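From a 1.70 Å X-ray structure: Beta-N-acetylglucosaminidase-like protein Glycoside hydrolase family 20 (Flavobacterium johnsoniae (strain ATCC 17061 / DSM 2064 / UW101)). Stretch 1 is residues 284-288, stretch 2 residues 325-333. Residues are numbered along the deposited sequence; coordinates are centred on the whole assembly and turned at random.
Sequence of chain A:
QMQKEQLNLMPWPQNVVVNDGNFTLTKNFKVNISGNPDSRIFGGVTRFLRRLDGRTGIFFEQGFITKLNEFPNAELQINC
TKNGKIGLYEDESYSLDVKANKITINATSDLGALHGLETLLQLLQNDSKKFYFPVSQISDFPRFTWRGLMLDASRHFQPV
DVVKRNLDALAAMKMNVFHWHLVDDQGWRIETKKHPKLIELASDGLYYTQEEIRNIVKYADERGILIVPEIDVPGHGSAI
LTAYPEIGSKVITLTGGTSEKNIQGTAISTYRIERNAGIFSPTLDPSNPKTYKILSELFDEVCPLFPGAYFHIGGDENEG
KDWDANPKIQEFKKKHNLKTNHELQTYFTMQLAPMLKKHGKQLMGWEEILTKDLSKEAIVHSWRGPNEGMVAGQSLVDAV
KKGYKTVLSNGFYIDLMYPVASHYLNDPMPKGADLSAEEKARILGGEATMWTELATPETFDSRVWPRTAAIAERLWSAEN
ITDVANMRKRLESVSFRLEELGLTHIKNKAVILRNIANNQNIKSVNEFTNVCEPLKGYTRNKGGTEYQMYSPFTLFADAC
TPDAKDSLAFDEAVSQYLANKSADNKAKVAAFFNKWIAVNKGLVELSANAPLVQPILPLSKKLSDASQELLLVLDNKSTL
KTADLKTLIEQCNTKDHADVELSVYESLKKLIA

Stretch 1 284-288: LDPSN
Stretch 2, residues 325-333: ANPKIQEFK

Residues 284-288, an irregular segment, pack against the first turns of a helix (327-333, phi/psi near -65/-40) without a direct hydrogen bond between them; 262 Å² is buried, and the nearest CA atoms are those of Ser-287 and Ile-329, 5.7 Å apart. Contacts advance from Asn-326 to Phe-332 as stretch 1 runs from Asp-285 to Ser-287. Leu-284 (-62/146, chi1 m, chi2 19°) points away and makes no contact. Asp-285 (-91/109, chi1 t, chi2 -3°) opens a type I turn, closed by Asn-288 N to Asp-285 O at 3.2 Å. Asp-285 OD1 accepts from Ser-287 N (2.8 Å) and Ser-287 OG (2.7 Å), so its 3.4 Å approach to Ile-329 CG1 is plain van der Waals contact. Asp-285 OD2 and Asn-326 ND2, 4.4 Å apart, are too distant to bond directly; a water O spans them, donating to Asp-285 OD2 (2.5 Å) and accepting weakly from Asn-326 ND2 (3.4 Å). Asn-326 (-96/111, chi1 t, chi2 -41°) caps the helix: Asn-326 OD1 accepts from Ile-329 N (3.3 Å) and, weakly, Lys-328 N (2.8 Å), satisfying amides at the helix start. Pro-286 (-79/-2, C-gamma endo) sets CD 4.2 Å from CD1 of Ile-329 (chi1 m, chi2 t), an apolar contact, while Pro-286 O lies 3.6 Å from Phe-332 CZ. Ser-287 (-94/-10, chi1 p) points toward the helix; Ser-287 CA sits over the Phe-332 face (chi1 t, chi2 87°), 3.9 Å from the ring centroid, a CH-pi contact. Asn-288 (-99/123, chi1 t, chi2 -22°) turns away and N-caps the following helix.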

ATOM      1  N   LEU A 284       6.692 -34.539 -10.964  1.00  9.88           N
ATOM      2  CA  LEU A 284       6.556 -34.864 -12.393  1.00 10.62           C
ATOM      3  C   LEU A 284       7.293 -36.128 -12.787  1.00  9.69           C
ATOM      4  O   LEU A 284       8.343 -36.441 -12.235  1.00  9.65           O
ATOM      5  CB  LEU A 284       7.123 -33.738 -13.219  1.00 11.98           C
ATOM      6  CG  LEU A 284       6.209 -32.538 -13.336  1.00 14.64           C
ATOM      7  CD1 LEU A 284       5.049 -32.227 -12.427  1.00 15.13           C
ATOM      8  CD2 LEU A 284       6.845 -31.407 -14.177  1.00 13.71           C
ATOM      9  N   ASP A 285       6.710 -36.832 -13.744  1.00 11.02           N
ATOM     10  CA  ASP A 285       7.232 -38.132 -14.206  1.00 12.34           C
ATOM     11  C   ASP A 285       8.195 -37.953 -15.351  1.00 12.22           C
ATOM     12  O   ASP A 285       7.789 -37.694 -16.500  1.00 13.19           O
ATOM     13  CB  ASP A 285       6.056 -39.079 -14.569  1.00 12.06           C
ATOM     14  CG  ASP A 285       6.494 -40.445 -15.056  1.00 13.69           C
ATOM     15  OD1 ASP A 285       7.703 -40.732 -15.205  1.00 13.17           O
ATOM     16  OD2 ASP A 285       5.553 -41.273 -15.311  1.00 13.19           O
ATOM     17  N   PRO A 286       9.498 -38.194 -15.094  1.00 11.65           N
ATOM     18  CA  PRO A 286      10.488 -37.973 -16.151  1.00 12.39           C
ATOM     19  C   PRO A 286      10.554 -39.115 -17.203  1.00 14.01           C
ATOM     20  O   PRO A 286      11.359 -38.977 -18.134  1.00 14.45           O
ATOM     21  CB  PRO A 286      11.786 -37.963 -15.381  1.00 12.95           C
ATOM     22  CG  PRO A 286      11.573 -38.946 -14.261  1.00 12.62           C
ATOM     23  CD  PRO A 286      10.116 -38.755 -13.895  1.00 13.13           C
ATOM     24  N   SER A 287       9.746 -40.143 -16.991  1.00 13.07           N
ATOM     25  CA  SER A 287       9.638 -41.256 -17.947  1.00 14.01           C
ATOM     26  C   SER A 287       8.514 -41.056 -18.916  1.00 16.62           C
ATOM     27  O   SER A 287       8.392 -41.826 -19.906  1.00 17.95           O
ATOM     28  CB  SER A 287       9.519 -42.558 -17.149  1.00 14.54           C
ATOM     29  OG  SER A 287       8.229 -42.863 -16.717  1.00 15.09           O
ATOM     30  N   ASN A 288       7.654 -40.067 -18.694  1.00 14.35           N
ATOM     31  CA  ASN A 288       6.440 -39.941 -19.481  1.00 14.76           C
ATOM     32  C   ASN A 288       6.689 -38.912 -20.544  1.00 15.68           C
ATOM     33  O   ASN A 288       6.952 -37.745 -20.249  1.00 15.19           O
ATOM     34  CB  ASN A 288       5.274 -39.499 -18.557  1.00 14.84           C
ATOM     35  CG  ASN A 288       3.928 -39.458 -19.237  1.00 16.44           C
ATOM     36  OD1 ASN A 288       3.802 -39.350 -20.479  1.00 16.20           O
ATOM     37  ND2 ASN A 288       2.883 -39.511 -18.425  1.00 16.36           N
ATOM     38  N   ALA A 325       9.006 -45.897  -6.156  1.00 12.26           N
ATOM     39  CA  ALA A 325       7.899 -46.857  -6.116  1.00 12.61           C
ATOM     40  C   ALA A 325       7.386 -47.193  -7.479  1.00 15.24           C
ATOM     41  O   ALA A 325       6.658 -48.128  -7.597  1.00 17.26           O
ATOM     42  CB  ALA A 325       6.766 -46.262  -5.328  1.00 12.59           C
ATOM     43  N   ASN A 326       7.724 -46.432  -8.524  1.00 12.09           N
ATOM     44  CA  ASN A 326       7.036 -46.556  -9.787  1.00 14.10           C
ATOM     45  C   ASN A 326       7.860 -47.487 -10.668  1.00 15.92           C
ATOM     46  O   ASN A 326       8.954 -47.165 -11.089  1.00 14.38           O
ATOM     47  CB  ASN A 326       6.892 -45.175 -10.428  1.00 14.32           C
ATOM     48  CG  ASN A 326       6.122 -45.204 -11.750  1.00 18.14           C
ATOM     49  OD1 ASN A 326       6.314 -46.125 -12.568  1.00 21.16           O
ATOM     50  ND2 ASN A 326       5.277 -44.192 -12.004  1.00 16.20           N
ATOM     51  N   PRO A 327       7.342 -48.694 -10.944  1.00 17.61           N
ATOM     52  CA  PRO A 327       8.082 -49.643 -11.775  1.00 18.74           C
ATOM     53  C   PRO A 327       8.503 -49.135 -13.177  1.00 17.52           C
ATOM     54  O   PRO A 327       9.583 -49.461 -13.637  1.00 18.16           O
ATOM     55  CB  PRO A 327       7.047 -50.784 -11.912  1.00 18.81           C
ATOM     56  CG  PRO A 327       6.168 -50.653 -10.782  1.00 18.81           C
ATOM     57  CD  PRO A 327       6.018 -49.198 -10.566  1.00 18.05           C
ATOM     58  N   LYS A 328       7.692 -48.284 -13.805  1.00 18.02           N
ATOM     59  CA  LYS A 328       8.021 -47.666 -15.072  1.00 18.59           C
ATOM     60  C   LYS A 328       9.184 -46.733 -14.996  1.00 18.56           C
ATOM     61  O   LYS A 328       9.993 -46.694 -15.920  1.00 17.33           O
ATOM     62  CB  LYS A 328       6.857 -46.913 -15.672  1.00 21.54           C
ATOM     63  CG  LYS A 328       5.776 -47.883 -16.073  1.00 24.84           C
ATOM     64  CD  LYS A 328       4.471 -47.255 -16.483  1.00 30.01           C
ATOM     65  CE  LYS A 328       3.760 -48.215 -17.449  1.00 36.31           C
ATOM     66  NZ  LYS A 328       2.315 -47.983 -17.402  1.00 37.80           N
ATOM     67  N   ILE A 329       9.263 -45.937 -13.926  1.00 15.84           N
ATOM     68  CA  ILE A 329      10.377 -45.023 -13.745  1.00 15.35           C
ATOM     69  C   ILE A 329      11.622 -45.862 -13.464  1.00 15.59           C
ATOM     70  O   ILE A 329      12.707 -45.563 -13.929  1.00 15.92           O
ATOM     71  CB  ILE A 329      10.052 -44.013 -12.623  1.00 15.29           C
ATOM     72  CG1 ILE A 329       8.862 -43.140 -13.112  1.00 16.34           C
ATOM     73  CG2 ILE A 329      11.295 -43.175 -12.229  1.00 15.42           C
ATOM     74  CD1 ILE A 329       8.344 -42.095 -12.145  1.00 17.76           C
ATOM     75  N   GLN A 330      11.477 -46.948 -12.691  1.00 17.25           N
ATOM     76  CA  GLN A 330      12.636 -47.838 -12.481  1.00 17.76           C
ATOM     77  C   GLN A 330      13.137 -48.476 -13.761  1.00 17.04           C
ATOM     78  O   GLN A 330      14.366 -48.543 -13.948  1.00 20.31           O
ATOM     79  CB  GLN A 330      12.313 -48.870 -11.397  1.00 17.28           C
ATOM     80  CG  GLN A 330      12.015 -48.274 -10.024  1.00 18.52           C
ATOM     81  CD  GLN A 330      13.058 -47.277  -9.575  1.00 18.14           C
ATOM     82  OE1 GLN A 330      12.752 -46.095  -9.309  1.00 19.89           O
ATOM     83  NE2 GLN A 330      14.324 -47.719  -9.519  1.00 15.94           N
ATOM     84  N   GLU A 331      12.260 -48.922 -14.650  1.00 19.28           N
ATOM     85  CA  GLU A 331      12.711 -49.409 -15.971  1.00 21.24           C
ATOM     86  C   GLU A 331      13.400 -48.351 -16.780  1.00 22.68           C
ATOM     87  O   GLU A 331      14.350 -48.633 -17.513  1.00 21.39           O
ATOM     88  CB  GLU A 331      11.566 -49.971 -16.795  1.00 24.55           C
ATOM     89  CG  GLU A 331      11.120 -51.378 -16.492  1.00 28.78           C
ATOM     90  CD  GLU A 331      12.228 -52.400 -16.677  1.00 29.64           C
ATOM     91  OE1 GLU A 331      12.609 -52.649 -17.851  1.00 36.06           O
ATOM     92  OE2 GLU A 331      12.733 -52.880 -15.653  1.00 33.21           O
ATOM     93  N   PHE A 332      12.907 -47.099 -16.688  1.00 20.64           N
ATOM     94  CA  PHE A 332      13.483 -46.001 -17.442  1.00 18.18           C
ATOM     95  C   PHE A 332      14.889 -45.707 -16.946  1.00 17.53           C
ATOM     96  O   PHE A 332      15.784 -45.367 -17.730  1.00 19.52           O
ATOM     97  CB  PHE A 332      12.568 -44.785 -17.233  1.00 16.72           C
ATOM     98  CG  PHE A 332      12.916 -43.616 -18.074  1.00 15.62           C
ATOM     99  CD1 PHE A 332      12.407 -43.487 -19.361  1.00 17.50           C
ATOM    100  CD2 PHE A 332      13.726 -42.641 -17.579  1.00 17.35           C
ATOM    101  CE1 PHE A 332      12.755 -42.421 -20.141  1.00 18.21           C
ATOM    102  CE2 PHE A 332      14.029 -41.527 -18.329  1.00 16.69           C
ATOM    103  CZ  PHE A 332      13.558 -41.437 -19.618  1.00 17.98           C
ATOM    104  N   LYS A 333      15.107 -45.766 -15.619  1.00 16.30           N
ATOM    105  CA  LYS A 333      16.411 -45.582 -15.098  1.00 17.66           C
ATOM    106  C   LYS A 333      17.368 -46.697 -15.610  1.00 21.68           C
ATOM    107  O   LYS A 333      18.517 -46.434 -15.845  1.00 23.68           O
ATOM    108  CB  LYS A 333      16.405 -45.618 -13.563  1.00 19.78           C
ATOM    109  CG  LYS A 333      15.749 -44.433 -12.921  1.00 19.02           C
ATOM    110  CD  LYS A 333      15.662 -44.599 -11.410  1.00 22.15           C
ATOM    111  CE  LYS A 333      16.970 -44.598 -10.693  1.00 23.77           C
ATOM    112  NZ  LYS A 333      16.766 -45.191  -9.322  1.00 25.96           N
TER
HETATM  113  O   HOH W   1       5.077 -43.761 -15.377  1.00 35.64           O